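PDB 3RD6: Mll3558 protein from Mesorhizobium loti, which is of unknown function but belongs to the AHA1 family, whose Bet v 1-like fold suggests a role in binding a hydrophobic ligand or a partner protein. Local coordinates for residues A[5-16]-A[114-125]. Sequence-based numbering, arbitrary orientation.
Sequences VIHSTFTIERTY and TRLTYTEQGAFF
The F124 ring lies alongside strand 5-16, where it meets I6 and S8. I6 O lies near the ring plane at the edge, 3.6 Å from F124 CD1, while S8 OG approaches F124 CE1 obliquely at 3.5 Å. G122, paired with S8, has no side chain beside the F124 ring. The backbone hydrogen bonds F124 N to I6 O (2.9 Å) and I6 N to F124 O (3.0 Å) set this register. Further along the same face, F10 has CG between its backbone N and carbonyl carbon (chi1 67°), which swings the ring across to E120. E120 CB then sits over one face, 3.9 Å from the F10 ring centroid and 28° off the normal, a CH-pi contact. The E120 carboxylate is held by Y89 OH at OE1 and by Y118 OH at OE2 (3.2 Å from E120 OE2). With F10 reduced to an alanine, E120 CB would probably lose its aromatic cover and E135 its packing partner. F10, Y118 and E120 lie against helix 131-148 in a Bet v 1-like helix-grip fold, whose first and last strands pair antiparallel here (158° between axes). At the far end, Y16 brings its ring edge to L116, with CE2 4.0 Å from L116 CB, and its hydroxyl bonds to L142 O on that helix. T114 CG2 lies at the edge of the Y16 ring, near its plane, and against Y16 CB, and the hydrogen bond T114 N to Y16 O (2.9 Å) closes the pairing.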
loop_
_atom_site.group_PDB
_atom_site.type_symbol
_atom_site.label_atom_id
_atom_site.label_comp_id
_atom_site.label_asym_id
_atom_site.label_seq_id
_atom_site.Cartn_x
_atom_site.Cartn_y
_atom_site.Cartn_z
ATOM N N VAL A 5 3.694 15.634 1.926
ATOM C CA VAL A 5 3.481 14.237 2.270
ATOM C C VAL A 5 4.320 13.851 3.469
ATOM O O VAL A 5 5.540 13.961 3.435
ATOM C CB VAL A 5 3.864 13.264 1.103
ATOM C CG1 VAL A 5 3.599 11.823 1.518
ATOM C CG2 VAL A 5 3.087 13.598 -0.149
ATOM N N ILE A 6 3.656 13.395 4.525
ATOM C CA ILE A 6 4.352 12.952 5.727
ATOM C C ILE A 6 4.450 11.424 5.652
ATOM O O ILE A 6 3.462 10.749 5.342
ATOM C CB ILE A 6 3.579 13.331 7.011
ATOM C CG1 ILE A 6 3.480 14.850 7.140
ATOM C CG2 ILE A 6 4.275 12.746 8.231
ATOM C CD1 ILE A 6 2.771 15.306 8.399
ATOM N N HIS A 7 5.638 10.880 5.903
ATOM C CA HIS A 7 5.826 9.436 5.887
ATOM C C HIS A 7 6.231 9.001 7.266
ATOM O O HIS A 7 7.158 9.556 7.844
ATOM C CB HIS A 7 6.936 9.010 4.927
ATOM C CG HIS A 7 6.627 9.272 3.490
ATOM N ND1 HIS A 7 7.020 10.422 2.842
ATOM C CD2 HIS A 7 5.921 8.557 2.588
ATOM C CE1 HIS A 7 6.571 10.406 1.601
ATOM N NE2 HIS A 7 5.899 9.284 1.420
ATOM N N SER A 8 5.542 7.999 7.792
ATOM C CA SER A 8 5.859 7.476 9.106
ATOM C C SER A 8 5.445 6.027 9.147
ATOM O O SER A 8 4.692 5.563 8.310
ATOM C CB SER A 8 5.120 8.257 10.195
ATOM O OG SER A 8 3.843 7.687 10.465
ATOM N N THR A 9 5.941 5.321 10.144
ATOM C CA THR A 9 5.631 3.922 10.315
ATOM C C THR A 9 5.509 3.738 11.806
ATOM O O THR A 9 6.193 4.408 12.573
ATOM C CB THR A 9 6.784 3.018 9.805
ATOM O OG1 THR A 9 7.036 3.288 8.417
ATOM C CG2 THR A 9 6.443 1.536 9.998
ATOM N N PHE A 10 4.624 2.846 12.222
ATOM C CA PHE A 10 4.461 2.561 13.637
ATOM C C PHE A 10 4.167 1.085 13.776
ATOM O O PHE A 10 3.719 0.436 12.821
ATOM C CB PHE A 10 3.347 3.421 14.261
ATOM C CG PHE A 10 1.959 3.107 13.775
ATOM C CD1 PHE A 10 1.288 1.981 14.219
ATOM C CD2 PHE A 10 1.310 3.957 12.900
ATOM C CE1 PHE A 10 -0.016 1.704 13.802
ATOM C CE2 PHE A 10 0.014 3.686 12.481
ATOM C CZ PHE A 10 -0.644 2.559 12.933
ATOM N N THR A 11 4.443 0.546 14.956
ATOM C CA THR A 11 4.213 -0.870 15.203
ATOM C C THR A 11 3.527 -1.093 16.544
ATOM O O THR A 11 3.772 -0.374 17.504
ATOM C CB THR A 11 5.540 -1.626 15.137
ATOM O OG1 THR A 11 6.284 -1.139 14.009
ATOM C CG2 THR A 11 5.304 -3.115 14.939
ATOM N N ILE A 12 2.651 -2.086 16.592
ATOM C CA ILE A 12 1.906 -2.397 17.797
ATOM C C ILE A 12 1.936 -3.894 18.088
ATOM O O ILE A 12 1.439 -4.693 17.303
ATOM C CB ILE A 12 0.438 -1.947 17.647
ATOM C CG1 ILE A 12 0.394 -0.457 17.301
ATOM C CG2 ILE A 12 -0.331 -2.224 18.920
ATOM C CD1 ILE A 12 -0.977 0.041 16.907
ATOM N N GLU A 13 2.537 -4.273 19.208
ATOM C CA GLU A 13 2.591 -5.678 19.591
ATOM C C GLU A 13 1.506 -5.920 20.620
ATOM O O GLU A 13 1.246 -5.075 21.481
ATOM C CB GLU A 13 3.947 -6.048 20.189
ATOM C CG GLU A 13 5.087 -6.053 19.194
ATOM C CD GLU A 13 6.145 -5.006 19.502
ATOM O OE1 GLU A 13 5.794 -3.804 19.582
ATOM O OE2 GLU A 13 7.327 -5.385 19.662
ATOM N N ARG A 14 0.855 -7.067 20.511
ATOM C CA ARG A 14 -0.210 -7.413 21.433
ATOM C C ARG A 14 -0.439 -8.910 21.359
ATOM O O ARG A 14 -0.770 -9.441 20.299
ATOM C CB ARG A 14 -1.498 -6.672 21.071
ATOM C CG ARG A 14 -2.538 -6.735 22.167
ATOM C CD ARG A 14 -3.774 -5.930 21.826
ATOM N NE ARG A 14 -4.467 -5.467 23.028
ATOM C CZ ARG A 14 -4.886 -6.258 24.010
ATOM N NH1 ARG A 14 -4.684 -7.568 23.942
ATOM N NH2 ARG A 14 -5.506 -5.734 25.061
ATOM N N THR A 15 -0.263 -9.589 22.488
ATOM C CA THR A 15 -0.440 -11.029 22.527
ATOM C C THR A 15 -1.841 -11.428 22.942
ATOM O O THR A 15 -2.520 -10.700 23.668
ATOM C CB THR A 15 0.560 -11.671 23.479
ATOM O OG1 THR A 15 1.883 -11.238 23.138
ATOM C CG2 THR A 15 0.476 -13.189 23.390
ATOM N N TYR A 16 -2.261 -12.594 22.470
ATOM C CA TYR A 16 -3.587 -13.115 22.763
ATOM C C TYR A 16 -3.457 -14.536 23.270
ATOM O O TYR A 16 -2.589 -15.279 22.817
ATOM C CB TYR A 16 -4.450 -13.095 21.497
ATOM C CG TYR A 16 -4.674 -11.710 20.944
ATOM C CD1 TYR A 16 -5.680 -10.895 21.452
ATOM C CD2 TYR A 16 -3.848 -11.193 19.944
ATOM C CE1 TYR A 16 -5.862 -9.598 20.978
ATOM C CE2 TYR A 16 -4.020 -9.893 19.466
ATOM C CZ TYR A 16 -5.028 -9.106 19.987
ATOM O OH TYR A 16 -5.207 -7.827 19.525
ATOM N N THR A 114 -0.772 -16.333 20.776
ATOM C CA THR A 114 -0.482 -15.744 19.480
ATOM C C THR A 114 0.184 -14.365 19.562
ATOM O O THR A 114 -0.278 -13.478 20.289
ATOM C CB THR A 114 -1.763 -15.632 18.653
ATOM O OG1 THR A 114 -1.445 -15.144 17.347
ATOM C CG2 THR A 114 -2.731 -14.686 19.318
ATOM N N ARG A 115 1.278 -14.196 18.821
ATOM C CA ARG A 115 2.000 -12.928 18.800
ATOM C C ARG A 115 1.552 -12.124 17.587
ATOM O O ARG A 115 1.739 -12.552 16.443
ATOM C CB ARG A 115 3.509 -13.175 18.731
ATOM C CG ARG A 115 4.362 -11.923 18.898
ATOM C CD ARG A 115 4.219 -11.334 20.285
ATOM N NE ARG A 115 4.956 -10.082 20.427
ATOM C CZ ARG A 115 6.257 -9.935 20.190
ATOM N NH1 ARG A 115 6.987 -10.967 19.789
ATOM N NH2 ARG A 115 6.829 -8.750 20.353
ATOM N N LEU A 116 0.957 -10.960 17.835
ATOM C CA LEU A 116 0.474 -10.125 16.741
ATOM C C LEU A 116 1.191 -8.806 16.644
ATOM O O LEU A 116 1.046 -7.943 17.501
ATOM C CB LEU A 116 -1.031 -9.866 16.877
ATOM C CG LEU A 116 -1.689 -8.909 15.873
ATOM C CD1 LEU A 116 -3.119 -9.330 15.629
ATOM C CD2 LEU A 116 -1.644 -7.489 16.395
ATOM N N THR A 117 1.980 -8.664 15.588
ATOM C CA THR A 117 2.693 -7.426 15.340
ATOM C C THR A 117 2.009 -6.781 14.137
ATOM O O THR A 117 2.034 -7.311 13.022
ATOM C CB THR A 117 4.205 -7.676 15.084
ATOM O OG1 THR A 117 4.821 -6.462 14.644
ATOM C CG2 THR A 117 4.410 -8.760 14.055
ATOM N N TYR A 118 1.365 -5.648 14.402
ATOM C CA TYR A 118 0.623 -4.887 13.405
ATOM C C TYR A 118 1.465 -3.667 13.004
ATOM O O TYR A 118 1.665 -2.764 13.794
ATOM C CB TYR A 118 -0.712 -4.464 14.031
ATOM C CG TYR A 118 -1.761 -3.880 13.108
ATOM C CD1 TYR A 118 -2.881 -4.630 12.730
ATOM C CD2 TYR A 118 -1.678 -2.556 12.675
ATOM C CE1 TYR A 118 -3.904 -4.077 11.951
ATOM C CE2 TYR A 118 -2.697 -1.986 11.887
ATOM C CZ TYR A 118 -3.810 -2.760 11.529
ATOM O OH TYR A 118 -4.794 -2.201 10.746
ATOM N N THR A 119 1.961 -3.654 11.771
ATOM C CA THR A 119 2.787 -2.553 11.272
ATOM C C THR A 119 2.098 -1.724 10.195
ATOM O O THR A 119 1.535 -2.270 9.245
ATOM C CB THR A 119 4.108 -3.079 10.671
ATOM O OG1 THR A 119 4.772 -3.913 11.623
ATOM C CG2 THR A 119 5.018 -1.908 10.291
ATOM N N GLU A 120 2.165 -0.402 10.332
ATOM C CA GLU A 120 1.550 0.479 9.336
ATOM C C GLU A 120 2.454 1.576 8.755
ATOM O O GLU A 120 2.804 2.544 9.438
ATOM C CB GLU A 120 0.266 1.107 9.900
ATOM C CG GLU A 120 -0.924 0.851 8.990
ATOM C CD GLU A 120 -2.250 1.301 9.566
ATOM O OE1 GLU A 120 -2.497 2.517 9.597
ATOM O OE2 GLU A 120 -3.046 0.432 9.990
ATOM N N GLN A 121 2.829 1.410 7.488
ATOM C CA GLN A 121 3.667 2.386 6.804
ATOM C C GLN A 121 2.708 3.293 6.072
ATOM O O GLN A 121 2.083 2.886 5.103
ATOM C CB GLN A 121 4.604 1.678 5.827
ATOM C CG GLN A 121 5.596 0.769 6.510
ATOM C CD GLN A 121 6.229 -0.228 5.574
ATOM O OE1 GLN A 121 5.592 -1.194 5.151
ATOM N NE2 GLN A 121 7.490 -0.003 5.242
ATOM N N GLY A 122 2.576 4.519 6.552
ATOM C CA GLY A 122 1.648 5.424 5.918
ATOM C C GLY A 122 2.188 6.696 5.311
ATOM O O GLY A 122 3.300 7.143 5.570
ATOM N N ALA A 123 1.353 7.275 4.471
ATOM C CA ALA A 123 1.646 8.522 3.801
ATOM C C ALA A 123 0.436 9.422 4.080
ATOM O O ALA A 123 -0.655 9.187 3.556
ATOM C CB ALA A 123 1.814 8.274 2.294
ATOM N N PHE A 124 0.632 10.439 4.917
ATOM C CA PHE A 124 -0.449 11.353 5.280
ATOM C C PHE A 124 -0.380 12.602 4.421
ATOM O O PHE A 124 0.666 13.244 4.315
ATOM C CB PHE A 124 -0.379 11.657 6.783
ATOM C CG PHE A 124 -0.232 10.415 7.625
ATOM C CD1 PHE A 124 1.018 9.820 7.788
ATOM C CD2 PHE A 124 -1.355 9.773 8.161
ATOM C CE1 PHE A 124 1.150 8.608 8.463
ATOM C CE2 PHE A 124 -1.225 8.557 8.837
ATOM C CZ PHE A 124 0.035 7.975 8.985
ATOM N N PHE A 125 -1.523 12.944 3.832
ATOM C CA PHE A 125 -1.622 14.051 2.899
ATOM C C PHE A 125 -1.929 15.467 3.320
ATOM O O PHE A 125 -2.767 15.736 4.175
ATOM C CB PHE A 125 -2.582 13.663 1.767
ATOM C CG PHE A 125 -2.217 12.365 1.098
ATOM C CD1 PHE A 125 -0.916 12.135 0.661
ATOM C CD2 PHE A 125 -3.156 11.361 0.939
ATOM C CE1 PHE A 125 -0.570 10.929 0.084
ATOM C CE2 PHE A 125 -2.809 10.149 0.359
ATOM C CZ PHE A 125 -1.516 9.936 -0.067
#